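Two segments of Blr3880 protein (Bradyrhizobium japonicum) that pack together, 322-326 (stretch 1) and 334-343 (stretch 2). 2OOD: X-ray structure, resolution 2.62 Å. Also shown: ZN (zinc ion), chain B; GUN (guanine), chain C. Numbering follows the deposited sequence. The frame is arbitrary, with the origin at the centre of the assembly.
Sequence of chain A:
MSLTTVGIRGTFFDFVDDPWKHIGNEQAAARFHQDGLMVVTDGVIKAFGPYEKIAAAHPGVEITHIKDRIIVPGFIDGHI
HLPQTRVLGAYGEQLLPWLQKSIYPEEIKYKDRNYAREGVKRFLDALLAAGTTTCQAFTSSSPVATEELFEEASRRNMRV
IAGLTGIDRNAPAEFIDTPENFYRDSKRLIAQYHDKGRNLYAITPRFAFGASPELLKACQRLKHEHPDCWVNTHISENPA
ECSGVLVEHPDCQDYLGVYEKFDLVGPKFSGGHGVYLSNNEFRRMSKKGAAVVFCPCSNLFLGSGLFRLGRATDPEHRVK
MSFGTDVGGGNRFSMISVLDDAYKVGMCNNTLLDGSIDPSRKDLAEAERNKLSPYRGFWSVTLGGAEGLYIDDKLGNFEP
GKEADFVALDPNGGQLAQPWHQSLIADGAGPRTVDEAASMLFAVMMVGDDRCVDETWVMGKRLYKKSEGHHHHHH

Stretch 1, residues 322-326: SFGTD
Stretch 2 (334-343) SMISVLDDAY

Stretch 1 leaves a β-strand at Ser 322 and Phe 323 (phi/psi -84/161) and runs through Gly 324 (-144/149) and Thr 325 (-83/-49) to Asp 326, which turns left-handed at 67/45. Stretch 2 is a helix from Met 335 onward, capped by Ser 334, whose OG accepts from Ile 336 N at 3.2 Å. Bonds from i+4 to i follow, the one from Asp 341 N to Ser 337 O weak (3.4 Å) and the one from Ala 342 N to Val 338 O at 2.8 Å. The register is set by Thr 325 and Val 338, their CA atoms 5.9 Å apart. Phe 323 reaches from Met 335 to Ala 342, whereas Thr 325 meets Ser 334, Met 335 and Val 338, so stretch 1 proceeds toward the N-terminal end of the helix.

No hydrogen bond crosses between the stretches; shape does the work, burying 314 Å² in total. The helix offers Met 335, Val 338, Leu 339 and Ala 342, the spacing that gathers side chains on one side. Phe 323 (chi1 -77°, chi2 11°) is the large bump, its CA-to-CB bond pointing toward the helix. Its ring edge meets Leu 339 (m, t), with CE2 3.8 Å from Leu 339 CD2; CE2 also lies 4.1 Å from Ala 342 CB. At the ring's base, selenomethionine Met 335 folds through three m rotamers, bringing its CE to 3.4 Å from Phe 323 CB.

The backbone of Gly 324 runs close to the helix, its O 3.6 Å from Val 338 CG1; a CB there would point away. The CA-to-CB bond of Val 338 (t) points toward stretch 1, and the side chain touches Phe 323, Gly 324 and Thr 325, its CG2 3.4 Å from Thr 325 CG2. Thr 325 (p) sets that methyl against Met 335 as well, CG2 to SE 3.5 Å, while its OG1 is hydrogen-bonded elsewhere in the structure.

The CA-to-CB bond of Asp 326 (t) lies sideways and the end of its side chain leads away from the helix; its OD1 binds the zinc ion ZN at 2.5 Å. The metal ligand thus follows Thr 325, the last residue of stretch 1 in the contact.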

# COMPACT_ATOMS: atom_id res chain seq x y z
N SER A 322 19.03 5.26 0.75
CA SER A 322 18.64 4.37 -0.33
C SER A 322 17.33 3.84 0.21
O SER A 322 17.22 3.60 1.40
CB SER A 322 19.66 3.23 -0.52
OG SER A 322 19.65 2.32 0.57
N PHE A 323 16.31 3.71 -0.63
CA PHE A 323 15.03 3.19 -0.15
C PHE A 323 15.10 1.68 -0.17
O PHE A 323 15.94 1.11 -0.86
CB PHE A 323 13.88 3.69 -1.03
CG PHE A 323 13.49 5.11 -0.75
CD1 PHE A 323 14.28 5.93 0.04
CD2 PHE A 323 12.32 5.64 -1.29
CE1 PHE A 323 13.92 7.25 0.29
CE2 PHE A 323 11.96 6.96 -1.05
CZ PHE A 323 12.76 7.76 -0.26
N GLY A 324 14.22 1.02 0.57
CA GLY A 324 14.26 -0.42 0.59
C GLY A 324 12.91 -1.10 0.68
O GLY A 324 11.98 -0.56 1.26
N THR A 325 12.81 -2.29 0.10
CA THR A 325 11.57 -3.05 0.13
C THR A 325 11.53 -3.80 1.45
O THR A 325 10.54 -3.77 2.18
CB THR A 325 11.51 -4.11 -1.00
OG1 THR A 325 12.71 -4.89 -0.99
CG2 THR A 325 11.35 -3.44 -2.36
N ASP A 326 12.64 -4.46 1.74
CA ASP A 326 12.80 -5.25 2.94
C ASP A 326 11.88 -6.46 2.90
O ASP A 326 11.22 -6.78 3.89
CB ASP A 326 12.49 -4.42 4.19
CG ASP A 326 12.95 -5.11 5.46
OD1 ASP A 326 14.10 -5.60 5.45
OD2 ASP A 326 12.18 -5.17 6.45
N SER A 334 8.43 -4.66 -5.43
CA SER A 334 8.72 -3.51 -6.27
C SER A 334 9.01 -2.20 -5.56
O SER A 334 8.38 -1.87 -4.55
CB SER A 334 7.56 -3.29 -7.24
OG SER A 334 7.88 -2.26 -8.16
N MSE A 335 9.97 -1.44 -6.09
CA MSE A 335 10.32 -0.14 -5.52
C MSE A 335 9.18 0.85 -5.78
O MSE A 335 9.10 1.89 -5.14
CB MSE A 335 11.61 0.39 -6.12
CG MSE A 335 12.83 -0.42 -5.74
SE MSE A 335 12.96 -0.67 -3.81
CE MSE A 335 13.31 1.18 -3.29
N ILE A 336 8.32 0.52 -6.73
CA ILE A 336 7.19 1.37 -7.04
C ILE A 336 6.20 1.28 -5.88
O ILE A 336 5.60 2.27 -5.49
CB ILE A 336 6.51 0.92 -8.35
CG1 ILE A 336 7.48 1.10 -9.51
CG2 ILE A 336 5.25 1.73 -8.61
CD1 ILE A 336 6.93 0.59 -10.81
N SER A 337 6.04 0.07 -5.34
CA SER A 337 5.14 -0.15 -4.21
C SER A 337 5.74 0.47 -2.96
O SER A 337 5.01 0.92 -2.08
CB SER A 337 4.94 -1.65 -3.98
OG SER A 337 4.26 -2.24 -5.06
N VAL A 338 7.06 0.48 -2.89
CA VAL A 338 7.77 1.07 -1.76
C VAL A 338 7.53 2.57 -1.74
O VAL A 338 7.35 3.16 -0.67
CB VAL A 338 9.29 0.80 -1.84
CG1 VAL A 338 10.03 1.67 -0.84
CG2 VAL A 338 9.58 -0.66 -1.57
N LEU A 339 7.53 3.19 -2.92
CA LEU A 339 7.31 4.63 -3.03
C LEU A 339 5.90 5.00 -2.61
O LEU A 339 5.67 6.09 -2.08
CB LEU A 339 7.58 5.11 -4.46
CG LEU A 339 9.06 5.17 -4.87
CD1 LEU A 339 9.20 5.46 -6.35
CD2 LEU A 339 9.78 6.21 -4.03
N ASP A 340 4.95 4.10 -2.83
CA ASP A 340 3.56 4.33 -2.44
C ASP A 340 3.48 4.51 -0.92
O ASP A 340 2.91 5.49 -0.44
CB ASP A 340 2.68 3.15 -2.88
CG ASP A 340 1.31 3.15 -2.21
OD1 ASP A 340 0.69 4.22 -2.11
OD2 ASP A 340 0.85 2.07 -1.80
N ASP A 341 4.06 3.58 -0.18
CA ASP A 341 4.05 3.67 1.28
C ASP A 341 5.01 4.76 1.76
O ASP A 341 4.79 5.35 2.81
CB ASP A 341 4.43 2.33 1.91
CG ASP A 341 3.29 1.33 1.90
OD1 ASP A 341 2.16 1.69 1.48
OD2 ASP A 341 3.51 0.18 2.33
N ALA A 342 6.07 5.02 0.99
CA ALA A 342 7.04 6.05 1.37
C ALA A 342 6.35 7.41 1.42
O ALA A 342 6.55 8.19 2.35
CB ALA A 342 8.19 6.08 0.38
N TYR A 343 5.54 7.69 0.42
CA TYR A 343 4.80 8.94 0.35
C TYR A 343 3.81 9.02 1.52
O TYR A 343 3.67 10.05 2.16
CB TYR A 343 4.04 9.01 -0.99
CG TYR A 343 3.14 10.20 -1.15
CD1 TYR A 343 3.64 11.43 -1.56
CD2 TYR A 343 1.79 10.11 -0.87
CE1 TYR A 343 2.80 12.55 -1.69
CE2 TYR A 343 0.94 11.21 -0.99
CZ TYR A 343 1.45 12.43 -1.40
OH TYR A 343 0.60 13.51 -1.53
ZN ZN B . 15.93 -6.25 7.03
N9 GUN C . 17.15 -7.64 11.66
C8 GUN C . 16.77 -8.19 12.84
N7 GUN C . 15.47 -8.17 12.97
C5 GUN C . 14.92 -7.61 11.87
C6 GUN C . 13.58 -7.33 11.45
O6 GUN C . 12.61 -7.62 12.15
N1 GUN C . 13.41 -6.72 10.21
C2 GUN C . 14.49 -6.40 9.41
N2 GUN C . 14.29 -5.81 8.17
N3 GUN C . 15.73 -6.65 9.79
C4 GUN C . 15.99 -7.25 11.00
O HOH W 1 13.63 -7.30 6.69